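Local coordinates for protein taurocyamine kinase (PDB 4WOD) that catalyses the reversible transfer of phosphate between ATP and taurocyamine, a magnesium-dependent reaction of the phosphagen kinase family, at residues Leu579-Val582 and Met588-Ile591; Phe546-Asp551 and Val582-His587. The protein carries 4 engineered substitutions. All blocks are in the same frame, centred on the assembly; numbering follows the deposited sequence.

Contact 1 (Leu579-Val582 and Met588-Ile591); sequences LVWV and MRII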
ATOM      1  N   LEU A 579      22.949  18.521  -6.126  1.00 19.21           N
ATOM      2  CA  LEU A 579      22.398  17.347  -5.453  1.00 17.59           C
ATOM      3  C   LEU A 579      22.216  16.224  -6.460  1.00 16.98           C
ATOM      4  O   LEU A 579      22.013  16.493  -7.636  1.00 15.02           O
ATOM      5  CB  LEU A 579      21.047  17.661  -4.798  1.00 18.94           C
ATOM      6  CG  LEU A 579      20.872  19.021  -4.098  1.00 18.67           C
ATOM      7  CD1 LEU A 579      20.317  20.009  -5.105  1.00 19.98           C
ATOM      8  CD2 LEU A 579      19.969  18.904  -2.873  1.00 19.53           C
ATOM      9  N   VAL A 580      22.282  14.981  -5.988  1.00 13.96           N
ATOM     10  CA  VAL A 580      22.028  13.822  -6.839  1.00 16.41           C
ATOM     11  C   VAL A 580      21.132  12.846  -6.079  1.00 16.34           C
ATOM     12  O   VAL A 580      21.438  12.471  -4.954  1.00 13.81           O
ATOM     13  CB  VAL A 580      23.326  13.090  -7.272  1.00 16.56           C
ATOM     14  CG1 VAL A 580      22.996  11.999  -8.310  1.00 15.93           C
ATOM     15  CG2 VAL A 580      24.367  14.074  -7.852  1.00 14.41           C
ATOM     16  N   TRP A 581      20.009  12.468  -6.681  1.00 15.54           N
ATOM     17  CA  TRP A 581      19.186  11.395  -6.120  1.00 14.66           C
ATOM     18  C   TRP A 581      19.603  10.085  -6.776  1.00 15.98           C
ATOM     19  O   TRP A 581      19.619   9.984  -8.005  1.00 17.05           O
ATOM     20  CB  TRP A 581      17.698  11.648  -6.370  1.00 16.60           C
ATOM     21  CG  TRP A 581      16.950  12.297  -5.245  1.00 25.99           C
ATOM     22  CD1 TRP A 581      15.930  11.752  -4.506  1.00 24.88           C
ATOM     23  CD2 TRP A 581      17.149  13.624  -4.735  1.00 26.65           C
ATOM     24  NE1 TRP A 581      15.491  12.659  -3.563  1.00 29.21           N
ATOM     25  CE2 TRP A 581      16.220  13.815  -3.687  1.00 33.03           C
ATOM     26  CE3 TRP A 581      18.026  14.666  -5.058  1.00 31.10           C
ATOM     27  CZ2 TRP A 581      16.145  15.009  -2.963  1.00 31.51           C
ATOM     28  CZ3 TRP A 581      17.944  15.855  -4.342  1.00 33.61           C
ATOM     29  CH2 TRP A 581      17.015  16.013  -3.304  1.00 35.39           C
ATOM     30  N   VAL A 582      19.902   9.074  -5.973  1.00 17.84           N
ATOM     31  CA  VAL A 582      20.432   7.824  -6.504  1.00 15.61           C
ATOM     32  C   VAL A 582      19.340   6.757  -6.540  1.00 19.35           C
ATOM     33  O   VAL A 582      18.731   6.435  -5.514  1.00 18.78           O
ATOM     34  CB  VAL A 582      21.636   7.337  -5.683  1.00 16.80           C
ATOM     35  CG1 VAL A 582      22.150   6.011  -6.217  1.00 18.43           C
ATOM     36  CG2 VAL A 582      22.754   8.385  -5.725  1.00 18.41           C
ATOM     37  N   MET A 588      20.054   7.950 -11.860  1.00 13.78           N
ATOM     38  CA  MET A 588      20.385   9.245 -11.250  1.00 16.04           C
ATOM     39  C   MET A 588      19.490  10.376 -11.718  1.00 15.22           C
ATOM     40  O   MET A 588      19.089  10.433 -12.883  1.00 17.64           O
ATOM     41  CB  MET A 588      21.831   9.634 -11.549  1.00 13.70           C
ATOM     42  CG  MET A 588      22.893   8.826 -10.867  1.00 16.57           C
ATOM     43  SD  MET A 588      24.512   9.465 -11.429  1.00 28.46           S
ATOM     44  CE  MET A 588      24.570   8.886 -13.109  1.00 21.08           C
ATOM     45  N   ARG A 589      19.189  11.291 -10.802  1.00 16.01           N
ATOM     46  CA  ARG A 589      18.666  12.595 -11.167  1.00 16.42           C
ATOM     47  C   ARG A 589      19.747  13.541 -10.657  1.00 19.11           C
ATOM     48  O   ARG A 589      20.055  13.524  -9.472  1.00 16.91           O
ATOM     49  CB  ARG A 589      17.278  12.872 -10.543  1.00 21.03           C
ATOM     50  CG  ARG A 589      16.682  14.229 -10.933  1.00 24.23           C
ATOM     51  CD  ARG A 589      15.186  14.438 -10.555  1.00 33.85           C
ATOM     52  NE  ARG A 589      14.715  13.579  -9.461  1.00 42.95           N
ATOM     53  CZ  ARG A 589      14.328  14.024  -8.264  1.00 39.58           C
ATOM     54  NH1 ARG A 589      14.369  15.320  -7.983  1.00 43.61           N
ATOM     55  NH2 ARG A 589      13.913  13.173  -7.335  1.00 45.79           N
ATOM     56  N   ILE A 590      20.382  14.280 -11.567  1.00 16.32           N
ATOM     57  CA  ILE A 590      21.461  15.199 -11.203  1.00 21.91           C
ATOM     58  C   ILE A 590      20.931  16.632 -11.262  1.00 16.14           C
ATOM     59  O   ILE A 590      20.423  17.063 -12.289  1.00 17.63           O
ATOM     60  CB  ILE A 590      22.685  15.050 -12.133  1.00 18.65           C
ATOM     61  CG1 ILE A 590      23.154  13.589 -12.174  1.00 17.95           C
ATOM     62  CG2 ILE A 590      23.843  15.988 -11.694  1.00 13.23           C
ATOM     63  CD1 ILE A 590      24.172  13.319 -13.283  1.00 19.96           C
ATOM     64  N   ILE A 591      21.076  17.364 -10.160  1.00 16.21           N
ATOM     65  CA  ILE A 591      20.336  18.612  -9.957  1.00 14.97           C
ATOM     66  C   ILE A 591      21.239  19.765  -9.568  1.00 19.25           C
ATOM     67  O   ILE A 591      22.075  19.615  -8.697  1.00 16.37           O
ATOM     68  CB  ILE A 591      19.274  18.447  -8.827  1.00 17.60           C
ATOM     69  CG1 ILE A 591      18.294  17.314  -9.147  1.00 17.28           C
ATOM     70  CG2 ILE A 591      18.509  19.745  -8.567  1.00 19.34           C
ATOM     71  CD1 ILE A 591      17.842  16.577  -7.893  1.00 24.30           C
TER
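The guanidinium of Arg589 lies over one face of the Trp581 indole, its NH2 3.7 Å above the ring plane and displaced toward the rim. The two planes are 28° apart, and Arg589 CZ stands 4.6 Å from the centroid of the five-membered ring of Trp581, a cation-pi stack. Both side chains leave the sheet in the same direction; Arg589 CG stands opposite the backbone N, and a near-eclipsed turn about the CG-CD bond (chi3 23°) brings the guanidinium back over the indole. Obliquely to the six-membered ring, Ile591 CD1 presses close on Trp581 CE3, at 3.4 Å. Trp581 NE1 is taken by Leu547 O, a hydrogen bond that would limit rotation of the ring.

The two strands form an antiparallel hairpin. Leu579 with Ile591 and Trp581 with Arg589 are hydrogen-bonded pairs, the shortest bond being Ile591 N to Leu579 O at 2.8 Å. Leu579 CD1 adds an apolar touch to Ile591 CG2 at 3.9 Å. On the other face Val580 CG1 touches both Met588 CG (4.1 Å) and Ile590 CG1 (4.2 Å), an apolar layer that continues into helices 502-517 and 599-614.

Arg589 NH2 also pairs with Glu584. Arg589 is predicted to bind ATP, as is Arg484, whose NH2 lies close to Arg589 NH1. The clustered arginines are consistent with a pocket made for nucleotide phosphates, as in other phosphagen kinases, with the indole and Glu584 probably tempering the positive charge.

Contact 2 (Phe546-Asp551 and Val582-His587); sequences FLFKND and VCEEDH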
ATOM      1  N   PHE A 546      14.142  17.566   1.188  1.00 30.62           N
ATOM      2  CA  PHE A 546      14.894  16.665   0.327  1.00 28.51           C
ATOM      3  C   PHE A 546      14.393  15.269   0.649  1.00 28.72           C
ATOM      4  O   PHE A 546      14.983  14.558   1.453  1.00 28.25           O
ATOM      5  CB  PHE A 546      16.403  16.775   0.550  1.00 27.40           C
ATOM      6  CG  PHE A 546      16.978  18.122   0.216  1.00 27.70           C
ATOM      7  CD1 PHE A 546      16.263  19.030  -0.551  1.00 25.36           C
ATOM      8  CD2 PHE A 546      18.245  18.479   0.673  1.00 25.94           C
ATOM      9  CE1 PHE A 546      16.794  20.274  -0.851  1.00 28.92           C
ATOM     10  CE2 PHE A 546      18.784  19.715   0.371  1.00 25.04           C
ATOM     11  CZ  PHE A 546      18.060  20.616  -0.391  1.00 26.41           C
ATOM     12  N   LEU A 547      13.269  14.904   0.043  1.00 26.34           N
ATOM     13  CA  LEU A 547      12.585  13.676   0.404  1.00 27.13           C
ATOM     14  C   LEU A 547      12.894  12.557  -0.567  1.00 25.76           C
ATOM     15  O   LEU A 547      13.141  12.779  -1.738  1.00 27.63           O
ATOM     16  CB  LEU A 547      11.068  13.898   0.456  1.00 31.09           C
ATOM     17  CG  LEU A 547      10.587  15.060   1.328  1.00 33.75           C
ATOM     18  CD1 LEU A 547       9.118  15.349   1.047  1.00 36.07           C
ATOM     19  CD2 LEU A 547      10.824  14.750   2.797  1.00 30.18           C
ATOM     20  N   PHE A 548      12.851  11.336  -0.068  1.00 26.17           N
ATOM     21  CA  PHE A 548      12.984  10.185  -0.928  1.00 25.90           C
ATOM     22  C   PHE A 548      12.194   9.096  -0.212  1.00 24.78           C
ATOM     23  O   PHE A 548      12.733   8.330   0.587  1.00 25.34           O
ATOM     24  CB  PHE A 548      14.471   9.855  -1.150  1.00 28.95           C
ATOM     25  CG  PHE A 548      14.733   8.808  -2.211  1.00 27.50           C
ATOM     26  CD1 PHE A 548      13.696   8.136  -2.830  1.00 24.49           C
ATOM     27  CD2 PHE A 548      16.035   8.544  -2.623  1.00 26.79           C
ATOM     28  CE1 PHE A 548      13.948   7.189  -3.792  1.00 27.99           C
ATOM     29  CE2 PHE A 548      16.291   7.601  -3.598  1.00 22.65           C
ATOM     30  CZ  PHE A 548      15.238   6.924  -4.178  1.00 21.55           C
ATOM     31  N   LYS A 549      10.890   9.097  -0.467  1.00 26.14           N
ATOM     32  CA  LYS A 549       9.968   8.176   0.176  1.00 29.30           C
ATOM     33  C   LYS A 549       9.406   7.177  -0.832  1.00 27.87           C
ATOM     34  O   LYS A 549       9.382   7.436  -2.031  1.00 31.95           O
ATOM     35  CB  LYS A 549       8.822   8.943   0.842  1.00 31.53           C
ATOM     36  CG  LYS A 549       9.246  10.254   1.480  1.00 34.57           C
ATOM     37  CD  LYS A 549       8.049  11.022   2.025  1.00 45.65           C
ATOM     38  CE  LYS A 549       7.293  10.215   3.067  1.00 47.81           C
ATOM     39  NZ  LYS A 549       6.843  11.083   4.194  1.00 58.20           N
ATOM     40  N   ASN A 550       8.935   6.041  -0.338  1.00 31.25           N
ATOM     41  CA  ASN A 550       8.275   5.072  -1.198  1.00 28.29           C
ATOM     42  C   ASN A 550       6.774   5.295  -1.174  1.00 28.95           C
ATOM     43  O   ASN A 550       6.027   4.427  -0.745  1.00 31.90           O
ATOM     44  CB  ASN A 550       8.623   3.640  -0.766  1.00 31.70           C
ATOM     45  CG  ASN A 550       8.300   3.365   0.698  1.00 31.91           C
ATOM     46  OD1 ASN A 550       7.964   4.273   1.460  1.00 28.79           O
ATOM     47  ND2 ASN A 550       8.403   2.102   1.094  1.00 30.20           N
ATOM     48  N   ASP A 551       6.333   6.462  -1.632  1.00 27.25           N
ATOM     49  CA  ASP A 551       4.925   6.833  -1.505  1.00 32.62           C
ATOM     50  C   ASP A 551       4.206   7.214  -2.806  1.00 33.87           C
ATOM     51  O   ASP A 551       3.058   7.641  -2.752  1.00 36.18           O
ATOM     52  CB  ASP A 551       4.790   7.999  -0.530  1.00 36.50           C
ATOM     53  CG  ASP A 551       5.418   9.269  -1.066  1.00 43.59           C
ATOM     54  OD1 ASP A 551       6.263   9.171  -1.986  1.00 37.30           O
ATOM     55  OD2 ASP A 551       5.070  10.363  -0.569  1.00 51.58           O
ATOM     56  N   VAL A 582      19.902   9.074  -5.973  1.00 17.84           N
ATOM     57  CA  VAL A 582      20.432   7.824  -6.504  1.00 15.61           C
ATOM     58  C   VAL A 582      19.340   6.757  -6.540  1.00 19.35           C
ATOM     59  O   VAL A 582      18.731   6.435  -5.514  1.00 18.78           O
ATOM     60  CB  VAL A 582      21.636   7.337  -5.683  1.00 16.80           C
ATOM     61  CG1 VAL A 582      22.150   6.011  -6.217  1.00 18.43           C
ATOM     62  CG2 VAL A 582      22.754   8.385  -5.725  1.00 18.41           C
ATOM     63  N   CYS A 583      19.069   6.263  -7.746  1.00 19.12           N
ATOM     64  CA  CYS A 583      18.192   5.118  -7.954  1.00 18.74           C
ATOM     65  C   CYS A 583      16.740   5.304  -7.493  1.00 17.16           C
ATOM     66  O   CYS A 583      16.154   4.392  -6.882  1.00 21.21           O
ATOM     67  CB  CYS A 583      18.775   3.884  -7.257  1.00 15.97           C
ATOM     68  SG  CYS A 583      18.105   2.337  -7.910  1.00 23.29           S
ATOM     69  N   GLU A 584      16.149   6.453  -7.789  1.00 16.45           N
ATOM     70  CA  GLU A 584      14.708   6.626  -7.588  1.00 21.66           C
ATOM     71  C   GLU A 584      13.945   6.063  -8.798  1.00 21.26           C
ATOM     72  O   GLU A 584      13.646   4.859  -8.847  1.00 21.31           O
ATOM     73  CB  GLU A 584      14.341   8.092  -7.356  1.00 18.23           C
ATOM     74  CG  GLU A 584      12.887   8.269  -6.985  1.00 25.06           C
ATOM     75  CD  GLU A 584      12.561   9.676  -6.527  1.00 34.17           C
ATOM     76  OE1 GLU A 584      11.982   9.812  -5.426  1.00 33.56           O
ATOM     77  OE2 GLU A 584      12.884  10.638  -7.266  1.00 35.78           O
ATOM     78  N   GLU A 585      13.640   6.910  -9.778  1.00 18.27           N
ATOM     79  CA  GLU A 585      13.032   6.407 -11.018  1.00 23.40           C
ATOM     80  C   GLU A 585      14.097   6.109 -12.061  1.00 22.59           C
ATOM     81  O   GLU A 585      14.024   5.109 -12.780  1.00 24.90           O
ATOM     82  CB  GLU A 585      12.027   7.396 -11.593  1.00 23.85           C
ATOM     83  CG  GLU A 585      11.343   6.893 -12.858  1.00 27.70           C
ATOM     84  CD  GLU A 585      10.316   7.872 -13.386  1.00 34.13           C
ATOM     85  OE1 GLU A 585       9.282   8.060 -12.713  1.00 46.71           O
ATOM     86  OE2 GLU A 585      10.539   8.459 -14.466  1.00 33.68           O
ATOM     87  N   ASP A 586      15.083   6.996 -12.144  1.00 18.22           N
ATOM     88  CA  ASP A 586      16.235   6.787 -12.997  1.00 15.83           C
ATOM     89  C   ASP A 586      17.405   6.477 -12.092  1.00 19.92           C
ATOM     90  O   ASP A 586      17.360   6.812 -10.883  1.00 13.95           O
ATOM     91  CB  ASP A 586      16.527   8.031 -13.853  1.00 17.97           C
ATOM     92  CG  ASP A 586      15.559   8.191 -15.012  1.00 21.13           C
ATOM     93  OD1 ASP A 586      15.321   7.193 -15.729  1.00 24.84           O
ATOM     94  OD2 ASP A 586      15.049   9.310 -15.216  1.00 21.74           O
ATOM     95  N   HIS A 587      18.456   5.879 -12.664  1.00 13.27           N
ATOM     96  CA  HIS A 587      19.647   5.568 -11.890  1.00 14.89           C
ATOM     97  C   HIS A 587      20.136   6.820 -11.174  1.00 14.70           C
ATOM     98  O   HIS A 587      20.576   6.749 -10.037  1.00 15.76           O
ATOM     99  CB  HIS A 587      20.757   5.000 -12.768  1.00 15.01           C
ATOM    100  CG  HIS A 587      20.450   3.634 -13.308  1.00 13.35           C
ATOM    101  ND1 HIS A 587      21.007   3.147 -14.471  1.00 14.86           N
ATOM    102  CD2 HIS A 587      19.610   2.673 -12.861  1.00 11.81           C
ATOM    103  CE1 HIS A 587      20.533   1.937 -14.715  1.00 13.40           C
ATOM    104  NE2 HIS A 587      19.689   1.622 -13.748  1.00 16.37           N
TER
HETATM  105  O   HOH W   1       9.839   8.210  -4.401  1.00 26.44           O
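Glu584 OE1 accepts a hydrogen bond from a water at 2.9 Å, and the same water lies unusually close to Lys549 O, an apparent tie through solvent between the carboxylate of one loop and the backbone of the other. With OE2 turned to Arg589 NH2, the two oxygens have different partners, which together would restrict rotation of the carboxylate.

Phe548 does the direct touching. With CG anti to the backbone N (chi1 -171°), its ring projects toward the loop 583-587 and slides past the extended Glu584 chain in the opposite direction. Phe548 CZ meets Glu584 CB at 3.5 Å, and further along Phe548 CE1 meets Glu584 CG, also at 3.5 Å. Ring and carboxylate are steeply inclined, their planes 70° apart. Two backbone carbonyls face the ring edge close to its plane: Val582 O is 3.3 Å from Phe548 CE2, and Cys583 O is 3.8 Å from Phe548 CZ. Their partial negative charge thus meets the weakly positive hydrogens of the rim. By packing along Glu584, the partner of a predicted ATP-binding arginine, Phe548 is consistent with second-shell support of that residue.

A backbone hydrogen bond from Cys583 N to His587 O (2.8 Å) closes the turn 583-587, where Cys583 takes up a left-handed backbone conformation. His587 is held through ND1 by Val491 N and through NE2 by Leu495 O. The contact joins the linker between helices 535-543 and 553-558 to the turn connecting strands 578-582 and 588-595, and Val582 also packs against helix 502-517.

Contact 1 pairs two inner strands of the antiparallel sheet, and contact 2 joins the turn between those same strands to a loop lying beside them; Val582 belongs to both. The first is regular, with repeating backbone bonds and mostly buried apolar side chains. The second buries far less surface and has no direct hydrogen bond between its segments, relying on one aromatic ring and a water. They are physically continuous: Glu584 OE2 and Arg589 NH2 are 2.7 Å apart in a salt bridge, Phe546 packs on Leu579, and the rings of Phe548 and Trp581 meet. Both contacts are largely buried where they touch, but the 546-551 loop carries exposed residues beyond Phe548.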